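Local atomic coordinates of Methylcobalamin\: coenzyme M methyltransferase (Methanosarcina mazei, PDB entry 4AY8), a protein that transfers the methyl group of a methylated corrinoid to the thiol of coenzyme M, using a zinc ion, in methanogenesis. Residues Ala208-Val213 against Val244-Gly249; Gly265-Glu270 against Arg287-Val292. All coordinates share one frame; numbering follows the deposited sequence.

Interaction 1: residues Ala208-Val213 against Val244-Gly249; sequences AIADPV and VLHICG. With ZN (zinc ion), chain D; COM (1-thioethanesulfonic acid), chain C.
Ala208 and Val244 open a short parallel pairing, with Ala208 CB 4.0 Å from Val244 CB, while Ala208 CA lends a CA-H...O contact to Val244 O. The same carbonyl accepts the amide of Ile209, and Ile209 O in turn receives His246 N at 2.8 Å. On the face of the sheet turned to the helices, Ile209 CG1 sits between its own N and carbonyl carbon (chi1 71°) and meets Leu245 CD1 at 3.8 Å; Leu232 and Phe235 of helix 221-238 pack on this isoleucine. That helix links the two strands in a beta-alpha-beta unit of the TIM-barrel fold, whose active site lies at the C-terminal ends of the strands. Ala210 CB points to the other face, the barrel interior, lying 3.9 Å from His246 CD2 and close to sulfur S1 of coenzyme M. Asp211 N gives the straightest of the three bonds, 174° at the hydrogen, to His246 O; its carboxylate is hydrogen-bonded to Val158 N and Thr159 OG1. Pro212 then rests CB against Cys248 SG at 3.9 Å. Beside it the zinc ion takes His246 NE2 at 2.2 Å, Cys248 SG and S1 at 2.4 Å each, with Cys325 as fourth ligand.

Interaction 2: residues Gly265-Glu270 against Arg287-Val292; sequences GLSVEE and RLVGNV
Leu266 and Leu288 face the same side of a parallel strand pair, and the way their chains fold shows how side-chain torsions fill the layer between a barrel strand and its helices. Leu288 has CG anti to its backbone N (chi1 -156°), which carries CD1 across toward Leu266 CB and also brings it to 4.1 Å from Val268 CG2. The Val268 and Leu288 side chains meet at about a right angle. The end of Leu266 packs on Leu255 and Met258 of helix 252-259. The two strands, with helix 275-282 between them in the chain, form a beta-alpha-beta unit of the TIM barrel.

On the opposite face Val289 lays CB over Leu266 O at 3.5 Å and meets Ser267 CB at 4.1 Å. The Ser267 hydroxyl is hydrogen-bonded to His246 ND1, a second-shell link to a zinc ligand. Between the strands the backbone ladder runs Leu266 N to Arg287 O, Val289 N to Leu266 O at 2.7 Å, and Val268 N to Val289 O.

Beyond Gly290 a cis peptide precedes Asn291, whose CB comes within 3.3 Å of Val268 O. With CG placed between its backbone N and carbonyl carbon (chi1 67°), Asn291 extends ND2 to Glu269 O in a long 3.3 Å bond, arriving from above the carbonyl plane; ND2 also bonds to Gly273 O. Glu270 sets CB against Asn291 O while its carboxylate reaches Ser293. Apolar contacts and backbone ladder bonds thus hold the strands, whereas past them a two-partner side-chain amide ties Glu269 O to Gly273 O, probably helping to fix the turn that carries Glu269 near the zinc site.

Both contacts are buried, and each joins consecutive strands of the same parallel barrel sheet; strands 242-246 and 265-267 are neighbours, so interaction 1 hands over to interaction 2 through Leu245 O and Ser267 N, 2.8 Å apart. Interaction 1 lies nearer the chain centre and ends in first-shell chemistry, where metal and substrate sulfur meet. Interaction 2, about 10 Å away between centres, buries somewhat more surface (473 against 400 Å²) and reaches the site from the second shell, through Ser267 and Glu269. Glu269 OE1 bonds to Gly249 N, probably steadying the loop of Cys248. Beyond its own parallel ladder each contact ends differently, one in metal bonds, the other in an asparagine amide.

Interaction 1: residues Ala208-Val213 against Val244-Gly249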
loop_
_atom_site.group_PDB
_atom_site.type_symbol
_atom_site.label_atom_id
_atom_site.label_comp_id
_atom_site.label_asym_id
_atom_site.label_seq_id
_atom_site.Cartn_x
_atom_site.Cartn_y
_atom_site.Cartn_z
ATOM N N ALA A 208 -4.817 -2.207 -0.897
ATOM C CA ALA A 208 -3.874 -1.684 0.086
ATOM C C ALA A 208 -3.551 -0.228 -0.213
ATOM O O ALA A 208 -2.821 0.075 -1.152
ATOM C CB ALA A 208 -2.585 -2.520 0.106
ATOM N N ILE A 209 -4.105 0.674 0.585
ATOM C CA ILE A 209 -3.867 2.091 0.370
ATOM C C ILE A 209 -2.658 2.536 1.182
ATOM O O ILE A 209 -2.410 2.048 2.300
ATOM C CB ILE A 209 -5.116 2.988 0.672
ATOM C CG1 ILE A 209 -5.422 3.062 2.161
ATOM C CG2 ILE A 209 -6.350 2.498 -0.069
ATOM C CD1 ILE A 209 -6.585 3.977 2.493
ATOM N N ALA A 210 -1.885 3.431 0.582
ATOM C CA ALA A 210 -0.735 4.040 1.218
ATOM C C ALA A 210 -1.047 5.519 1.397
ATOM O O ALA A 210 -1.237 6.257 0.420
ATOM C CB ALA A 210 0.512 3.847 0.369
ATOM N N ASP A 211 -1.090 5.958 2.647
ATOM C CA ASP A 211 -1.471 7.320 2.948
ATOM C C ASP A 211 -0.404 8.033 3.791
ATOM O O ASP A 211 -0.625 8.350 4.959
ATOM C CB ASP A 211 -2.830 7.306 3.659
ATOM C CG ASP A 211 -3.765 8.372 3.146
ATOM O OD1 ASP A 211 -3.265 9.315 2.494
ATOM O OD2 ASP A 211 -4.987 8.269 3.392
ATOM N N PRO A 212 0.763 8.299 3.195
ATOM C CA PRO A 212 1.871 8.869 3.973
ATOM C C PRO A 212 1.564 10.230 4.601
ATOM O O PRO A 212 2.124 10.575 5.644
ATOM C CB PRO A 212 3.003 8.999 2.949
ATOM C CG PRO A 212 2.335 8.948 1.606
ATOM C CD PRO A 212 1.110 8.111 1.777
ATOM N N VAL A 213 0.679 10.997 3.974
ATOM C CA VAL A 213 0.392 12.331 4.461
ATOM C C VAL A 213 -0.422 12.281 5.760
ATOM O O VAL A 213 -0.446 13.250 6.526
ATOM C CB VAL A 213 -0.312 13.187 3.386
ATOM C CG1 VAL A 213 -0.661 14.568 3.950
ATOM C CG2 VAL A 213 0.577 13.309 2.134
ATOM N N VAL A 244 -6.219 -2.974 3.353
ATOM C CA VAL A 244 -5.092 -2.679 4.225
ATOM C C VAL A 244 -4.767 -1.180 4.181
ATOM O O VAL A 244 -4.783 -0.551 3.115
ATOM C CB VAL A 244 -3.836 -3.477 3.822
ATOM C CG1 VAL A 244 -2.606 -2.954 4.570
ATOM C CG2 VAL A 244 -4.037 -4.995 4.065
ATOM N N LEU A 245 -4.473 -0.629 5.355
ATOM C CA LEU A 245 -4.088 0.770 5.513
ATOM C C LEU A 245 -2.624 0.866 5.892
ATOM O O LEU A 245 -2.231 0.461 6.992
ATOM C CB LEU A 245 -4.932 1.435 6.593
ATOM C CG LEU A 245 -4.498 2.836 6.998
ATOM C CD1 LEU A 245 -4.556 3.797 5.795
ATOM C CD2 LEU A 245 -5.328 3.336 8.188
ATOM N N HIS A 246 -1.822 1.399 4.971
ATOM C CA HIS A 246 -0.405 1.637 5.194
ATOM C C HIS A 246 -0.146 3.099 5.510
ATOM O O HIS A 246 -0.494 3.974 4.728
ATOM C CB HIS A 246 0.403 1.269 3.941
ATOM C CG HIS A 246 1.839 1.662 4.028
ATOM N ND1 HIS A 246 2.759 0.957 4.774
ATOM C CD2 HIS A 246 2.505 2.720 3.508
ATOM C CE1 HIS A 246 3.933 1.560 4.696
ATOM N NE2 HIS A 246 3.804 2.630 3.936
ATOM N N ILE A 247 0.496 3.375 6.641
ATOM C CA ILE A 247 0.936 4.733 6.949
ATOM C C ILE A 247 2.324 4.636 7.540
ATOM O O ILE A 247 2.532 3.979 8.566
ATOM C CB ILE A 247 -0.020 5.475 7.938
ATOM C CG1 ILE A 247 -1.444 5.611 7.358
ATOM C CG2 ILE A 247 0.524 6.856 8.300
ATOM C CD1 ILE A 247 -2.475 6.126 8.358
ATOM N N CYS A 248 3.287 5.277 6.888
ATOM C CA CYS A 248 4.661 5.179 7.318
ATOM C C CYS A 248 4.985 6.200 8.415
ATOM O O CYS A 248 4.128 6.987 8.827
ATOM C CB CYS A 248 5.639 5.243 6.111
ATOM S SG CYS A 248 5.066 6.084 4.610
ATOM N N GLY A 249 6.209 6.148 8.920
ATOM C CA GLY A 249 6.632 7.006 10.026
ATOM C C GLY A 249 6.275 6.425 11.382
ATOM O O GLY A 249 5.815 5.274 11.471
HETATM ZN ZN ZN D . 5.153 4.157 3.170
HETATM C C1 COM C . 4.670 3.780 0.240
HETATM C C2 COM C . 4.452 4.041 -1.243
HETATM S S1 COM C . 4.150 5.181 1.299
HETATM S S2 COM C . 4.995 2.809 -2.244
HETATM O O1S COM C . 6.455 2.793 -2.283
HETATM O O2S COM C . 4.518 3.149 -3.605
HETATM O O3S COM C . 4.504 1.484 -1.865
#

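Interaction 2: residues Gly265-Glu270 against Arg287-Val292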
loop_
_atom_site.group_PDB
_atom_site.type_symbol
_atom_site.label_atom_id
_atom_site.label_comp_id
_atom_site.label_asym_id
_atom_site.label_seq_id
_atom_site.Cartn_x
_atom_site.Cartn_y
_atom_site.Cartn_z
ATOM N N GLY A 265 -6.263 -5.014 7.919
ATOM C CA GLY A 265 -4.840 -4.948 8.259
ATOM C C GLY A 265 -4.262 -3.541 8.271
ATOM O O GLY A 265 -4.686 -2.675 7.496
ATOM N N LEU A 266 -3.309 -3.323 9.172
ATOM C CA LEU A 266 -2.546 -2.092 9.265
ATOM C C LEU A 266 -1.101 -2.368 8.871
ATOM O O LEU A 266 -0.422 -3.187 9.487
ATOM C CB LEU A 266 -2.583 -1.540 10.684
ATOM C CG LEU A 266 -3.974 -1.346 11.324
ATOM C CD1 LEU A 266 -3.820 -0.680 12.680
ATOM C CD2 LEU A 266 -4.933 -0.543 10.422
ATOM N N SER A 267 -0.624 -1.692 7.833
ATOM C CA SER A 267 0.755 -1.870 7.388
ATOM C C SER A 267 1.600 -0.750 7.968
ATOM O O SER A 267 1.336 0.417 7.719
ATOM C CB SER A 267 0.847 -1.868 5.868
ATOM O OG SER A 267 2.194 -1.758 5.417
ATOM N N VAL A 268 2.636 -1.119 8.714
ATOM C CA VAL A 268 3.474 -0.143 9.413
ATOM C C VAL A 268 4.960 -0.411 9.196
ATOM O O VAL A 268 5.358 -1.499 8.789
ATOM C CB VAL A 268 3.180 -0.135 10.924
ATOM C CG1 VAL A 268 1.691 0.177 11.194
ATOM C CG2 VAL A 268 3.579 -1.452 11.556
ATOM N N GLU A 269 5.768 0.601 9.468
ATOM C CA GLU A 269 7.208 0.490 9.382
ATOM C C GLU A 269 7.808 0.041 10.711
ATOM O O GLU A 269 7.101 -0.158 11.704
ATOM C CB GLU A 269 7.826 1.854 9.042
ATOM C CG GLU A 269 7.501 2.411 7.691
ATOM C CD GLU A 269 8.425 3.565 7.327
ATOM O OE1 GLU A 269 8.323 4.650 7.960
ATOM O OE2 GLU A 269 9.260 3.360 6.412
ATOM N N GLU A 270 9.135 -0.041 10.716
ATOM C CA GLU A 270 9.918 -0.405 11.888
ATOM C C GLU A 270 9.889 0.691 12.949
ATOM O O GLU A 270 10.264 0.468 14.093
ATOM C CB GLU A 270 11.373 -0.684 11.490
ATOM C CG GLU A 270 12.201 0.562 11.144
ATOM C CD GLU A 270 12.050 1.039 9.702
ATOM O OE1 GLU A 270 11.060 0.688 9.031
ATOM O OE2 GLU A 270 12.935 1.799 9.243
ATOM N N ARG A 287 -5.503 -6.379 12.332
ATOM C CA ARG A 287 -4.270 -7.181 12.269
ATOM C C ARG A 287 -3.110 -6.313 11.807
ATOM O O ARG A 287 -3.322 -5.261 11.201
ATOM C CB ARG A 287 -4.435 -8.359 11.309
ATOM C CG ARG A 287 -5.054 -9.636 11.918
ATOM C CD ARG A 287 -6.362 -9.385 12.621
ATOM N NE ARG A 287 -7.379 -8.815 11.744
ATOM C CZ ARG A 287 -8.518 -8.277 12.171
ATOM N NH1 ARG A 287 -8.803 -8.244 13.467
ATOM N NH2 ARG A 287 -9.376 -7.754 11.301
ATOM N N LEU A 288 -1.889 -6.761 12.086
ATOM C CA LEU A 288 -0.694 -5.959 11.846
ATOM C C LEU A 288 0.150 -6.549 10.713
ATOM O O LEU A 288 0.381 -7.758 10.652
ATOM C CB LEU A 288 0.122 -5.841 13.137
ATOM C CG LEU A 288 1.072 -4.657 13.295
ATOM C CD1 LEU A 288 0.346 -3.307 13.192
ATOM C CD2 LEU A 288 1.891 -4.769 14.604
ATOM N N VAL A 289 0.600 -5.675 9.814
ATOM C CA VAL A 289 1.370 -6.061 8.632
ATOM C C VAL A 289 2.702 -5.305 8.619
ATOM O O VAL A 289 2.726 -4.087 8.807
ATOM C CB VAL A 289 0.602 -5.699 7.351
ATOM C CG1 VAL A 289 1.394 -6.098 6.092
ATOM C CG2 VAL A 289 -0.786 -6.335 7.364
ATOM N N GLY A 290 3.803 -6.024 8.395
ATOM C CA GLY A 290 5.134 -5.421 8.379
ATOM C C GLY A 290 6.174 -6.329 8.989
ATOM O O GLY A 290 6.013 -7.548 8.935
ATOM N N ASN A 291 7.247 -5.767 9.565
ATOM C CA ASN A 291 7.550 -4.330 9.543
ATOM C C ASN A 291 9.053 -4.094 9.365
ATOM O O ASN A 291 9.657 -3.224 10.008
ATOM C CB ASN A 291 7.020 -3.588 10.795
ATOM C CG ASN A 291 7.714 -3.993 12.098
ATOM O OD1 ASN A 291 8.214 -5.112 12.242
ATOM N ND2 ASN A 291 7.703 -3.077 13.080
ATOM N N VAL A 292 9.642 -4.883 8.479
ATOM C CA VAL A 292 11.091 -4.882 8.281
ATOM C C VAL A 292 11.479 -3.692 7.406
ATOM O O VAL A 292 10.944 -3.499 6.309
ATOM C CB VAL A 292 11.549 -6.227 7.671
ATOM C CG1 VAL A 292 13.043 -6.219 7.339
ATOM C CG2 VAL A 292 11.191 -7.377 8.623
#